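Side-chain contact in ESAT-6/WXG100 secretion system protein (Streptococcus gallolyticus, PDB 7JQE), which is an extracellular fragment of EsaA, a membrane-anchored subunit of the bacterial type VIIb secretion system, and probably helps export toxins and other proteins: residues F214-E219 and S256-E261. Numbering follows the deposited sequence.
Sequences FSKLEE and SFLTAE. With EDO (1,2-ethanediol), chain V.
The aliphatic part of K216 runs antiparallel to the side chain of F257, CG coming to 3.4 Å from F257 CE2. Lysine suits this half-buried place because its chain is greasy near the helix and charged at the tip. With K216 CG anti to the backbone N (chi1 -164°), the chain sets out toward the ring, and a bend at chi2 (58°) then carries the ammonium away. There K216 NZ forms a salt bridge with E219 OE1 at 2.8 Å, one turn further along in the i to i+3 spacing of a helix, meeting the oxygen nearly along its C-O axis.

L258 adds a second apolar surface: its CD2 lies 3.6 Å from K216 CB and also rests over one face of the F257 ring, toward the rim. L217 lies roughly perpendicular to the phenylalanine side chain, its CD2 4.1 Å from F257 CZ. The flat ring of F257 can thus meet a lysine chain and one methyl from each of two leucines at once. An ethanediol, probably from the crystallisation liquor, lies near K216 NZ and E261.

The contact joins the C-terminal part of helix 211-219 to the loop between helix 225-244 and strand 268-275. Helix 396-427 lies against the same loop: S400 and L401 pack on F257, and D405 OD2 accepts a hydrogen bond from F257 N.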
ATOM      1  N   PHE A 214      15.677 -16.094  -8.330  1.00 57.22           N
ATOM      2  CA  PHE A 214      16.386 -15.341  -7.302  1.00 56.22           C
ATOM      3  C   PHE A 214      17.835 -15.796  -7.179  1.00 63.37           C
ATOM      4  O   PHE A 214      18.715 -14.990  -6.855  1.00 65.77           O
ATOM      5  CB  PHE A 214      15.663 -15.480  -5.959  1.00 53.28           C
ATOM      6  CG  PHE A 214      14.396 -14.664  -5.855  1.00 54.78           C
ATOM      7  CD1 PHE A 214      14.284 -13.440  -6.501  1.00 51.80           C
ATOM      8  CD2 PHE A 214      13.315 -15.122  -5.107  1.00 57.26           C
ATOM      9  CE1 PHE A 214      13.121 -12.688  -6.408  1.00 50.63           C
ATOM     10  CE2 PHE A 214      12.144 -14.372  -5.006  1.00 48.51           C
ATOM     11  CZ  PHE A 214      12.046 -13.157  -5.658  1.00 48.65           C
ATOM     12  N   SER A 215      18.105 -17.077  -7.436  1.00 61.36           N
ATOM     13  CA  SER A 215      19.467 -17.582  -7.301  1.00 64.43           C
ATOM     14  C   SER A 215      20.364 -17.043  -8.405  1.00 63.24           C
ATOM     15  O   SER A 215      21.504 -16.639  -8.147  1.00 67.97           O
ATOM     16  CB  SER A 215      19.466 -19.110  -7.310  1.00 66.52           C
ATOM     17  OG  SER A 215      18.994 -19.628  -6.078  1.00 78.70           O
ATOM     18  N   LYS A 216      19.868 -17.026  -9.640  1.00 52.89           N
ATOM     19  CA  LYS A 216      20.645 -16.459 -10.732  1.00 55.03           C
ATOM     20  C   LYS A 216      20.898 -14.975 -10.500  1.00 58.37           C
ATOM     21  O   LYS A 216      22.039 -14.508 -10.578  1.00 67.73           O
ATOM     22  CB  LYS A 216      19.923 -16.695 -12.059  1.00 57.17           C
ATOM     23  CG  LYS A 216      20.807 -16.498 -13.278  1.00 68.71           C
ATOM     24  CD  LYS A 216      22.016 -17.419 -13.230  1.00 77.11           C
ATOM     25  CE  LYS A 216      22.910 -17.244 -14.453  1.00 82.29           C
ATOM     26  NZ  LYS A 216      24.141 -18.080 -14.345  1.00 82.45           N
ATOM     27  N   LEU A 217      19.838 -14.218 -10.193  1.00 53.82           N
ATOM     28  CA  LEU A 217      19.993 -12.784  -9.965  1.00 52.14           C
ATOM     29  C   LEU A 217      20.979 -12.499  -8.842  1.00 56.79           C
ATOM     30  O   LEU A 217      21.646 -11.456  -8.848  1.00 61.13           O
ATOM     31  CB  LEU A 217      18.637 -12.154  -9.648  1.00 51.03           C
ATOM     32  CG  LEU A 217      17.601 -12.034 -10.768  1.00 51.60           C
ATOM     33  CD1 LEU A 217      16.352 -11.314 -10.254  1.00 50.74           C
ATOM     34  CD2 LEU A 217      18.185 -11.305 -11.967  1.00 45.80           C
ATOM     35  N   GLU A 218      21.091 -13.409  -7.877  1.00 55.40           N
ATOM     36  CA  GLU A 218      22.015 -13.218  -6.769  1.00 60.69           C
ATOM     37  C   GLU A 218      23.432 -13.633  -7.139  1.00 73.62           C
ATOM     38  O   GLU A 218      24.396 -13.076  -6.602  1.00 76.39           O
ATOM     39  CB  GLU A 218      21.521 -14.002  -5.552  1.00 70.67           C
ATOM     40  CG  GLU A 218      22.007 -13.477  -4.219  1.00 80.81           C
ATOM     41  CD  GLU A 218      21.231 -14.062  -3.058  1.00 88.08           C
ATOM     42  OE1 GLU A 218      20.102 -14.546  -3.283  1.00 89.64           O
ATOM     43  OE2 GLU A 218      21.748 -14.038  -1.921  1.00 95.87           O
ATOM     44  N   GLU A 219      23.578 -14.600  -8.050  1.00 75.98           N
ATOM     45  CA  GLU A 219      24.906 -14.972  -8.524  1.00 73.01           C
ATOM     46  C   GLU A 219      25.522 -13.873  -9.376  1.00 71.21           C
ATOM     47  O   GLU A 219      26.742 -13.675  -9.337  1.00 73.33           O
ATOM     48  CB  GLU A 219      24.843 -16.281  -9.316  1.00 77.79           C
ATOM     49  CG  GLU A 219      26.176 -16.698  -9.950  1.00 91.69           C
ATOM     50  CD  GLU A 219      26.273 -16.359 -11.435  1.00 94.42           C
ATOM     51  OE1 GLU A 219      25.320 -16.669 -12.184  1.00 90.84           O
ATOM     52  OE2 GLU A 219      27.306 -15.787 -11.856  1.00 95.45           O
ATOM     53  N   SER A 256      14.257 -16.559 -20.409  1.00 62.19           N
ATOM     54  CA  SER A 256      15.311 -16.929 -21.351  1.00 59.83           C
ATOM     55  C   SER A 256      16.684 -16.967 -20.681  1.00 60.57           C
ATOM     56  O   SER A 256      17.424 -17.947 -20.808  1.00 60.55           O
ATOM     57  CB  SER A 256      15.323 -15.948 -22.525  1.00 55.61           C
ATOM     58  OG  SER A 256      14.037 -15.823 -23.105  1.00 64.98           O
ATOM     59  N   PHE A 257      17.035 -15.907 -19.947  1.00 56.40           N
ATOM     60  CA  PHE A 257      18.406 -15.742 -19.474  1.00 56.94           C
ATOM     61  C   PHE A 257      18.862 -16.856 -18.537  1.00 57.08           C
ATOM     62  O   PHE A 257      20.047 -16.896 -18.190  1.00 67.83           O
ATOM     63  CB  PHE A 257      18.560 -14.381 -18.778  1.00 63.46           C
ATOM     64  CG  PHE A 257      18.119 -14.371 -17.336  1.00 55.09           C
ATOM     65  CD1 PHE A 257      16.777 -14.265 -17.003  1.00 55.65           C
ATOM     66  CD2 PHE A 257      19.052 -14.449 -16.313  1.00 53.04           C
ATOM     67  CE1 PHE A 257      16.376 -14.247 -15.676  1.00 55.25           C
ATOM     68  CE2 PHE A 257      18.656 -14.432 -14.981  1.00 56.21           C
ATOM     69  CZ  PHE A 257      17.317 -14.333 -14.662  1.00 50.12           C
ATOM     70  N   LEU A 258      17.968 -17.751 -18.113  1.00 55.14           N
ATOM     71  CA  LEU A 258      18.386 -18.850 -17.249  1.00 57.10           C
ATOM     72  C   LEU A 258      19.056 -19.976 -18.026  1.00 62.96           C
ATOM     73  O   LEU A 258      19.707 -20.832 -17.416  1.00 66.79           O
ATOM     74  CB  LEU A 258      17.188 -19.403 -16.467  1.00 52.55           C
ATOM     75  CG  LEU A 258      16.513 -18.464 -15.458  1.00 61.36           C
ATOM     76  CD1 LEU A 258      15.279 -19.114 -14.835  1.00 60.91           C
ATOM     77  CD2 LEU A 258      17.492 -18.019 -14.374  1.00 53.28           C
ATOM     78  N   THR A 259      18.919 -19.991 -19.356  1.00 57.97           N
ATOM     79  CA  THR A 259      19.534 -21.020 -20.187  1.00 63.92           C
ATOM     80  C   THR A 259      20.336 -20.419 -21.335  1.00 70.67           C
ATOM     81  O   THR A 259      20.607 -21.111 -22.322  1.00 79.87           O
ATOM     82  CB  THR A 259      18.477 -21.975 -20.743  1.00 65.91           C
ATOM     83  OG1 THR A 259      17.665 -21.282 -21.701  1.00 71.96           O
ATOM     84  CG2 THR A 259      17.596 -22.504 -19.620  1.00 60.58           C
ATOM     85  N   ALA A 260      20.714 -19.148 -21.235  1.00 68.87           N
ATOM     86  CA  ALA A 260      21.491 -18.510 -22.288  1.00 68.62           C
ATOM     87  C   ALA A 260      22.941 -18.979 -22.226  1.00 69.04           C
ATOM     88  O   ALA A 260      23.567 -18.956 -21.161  1.00 71.21           O
ATOM     89  CB  ALA A 260      21.411 -16.989 -22.166  1.00 59.20           C
ATOM     90  N   GLU A 261      23.471 -19.409 -23.367  1.00 69.46           N
ATOM     91  CA  GLU A 261      24.839 -19.902 -23.465  1.00 75.23           C
ATOM     92  C   GLU A 261      25.622 -19.075 -24.474  1.00 75.02           C
ATOM     93  O   GLU A 261      25.111 -18.729 -25.545  1.00 69.92           O
ATOM     94  CB  GLU A 261      24.876 -21.384 -23.871  1.00 83.17           C
ATOM     95  CG  GLU A 261      24.428 -22.347 -22.781  1.00 97.10           C
ATOM     96  CD  GLU A 261      25.331 -22.309 -21.560  1.00105.81           C
ATOM     97  OE1 GLU A 261      26.537 -22.026 -21.718  1.00106.76           O
ATOM     98  OE2 GLU A 261      24.832 -22.554 -20.440  1.00107.52           O
TER
HETATM   99  C1  EDO V 721      23.988 -20.409 -17.967  1.00100.75           C
HETATM  100  O1  EDO V 721      23.087 -19.308 -17.795  1.00 95.38           O
HETATM  101  C2  EDO V 721      25.273 -20.172 -17.177  1.00102.76           C
HETATM  102  O2  EDO V 721      25.937 -18.997 -17.658  1.00100.99           O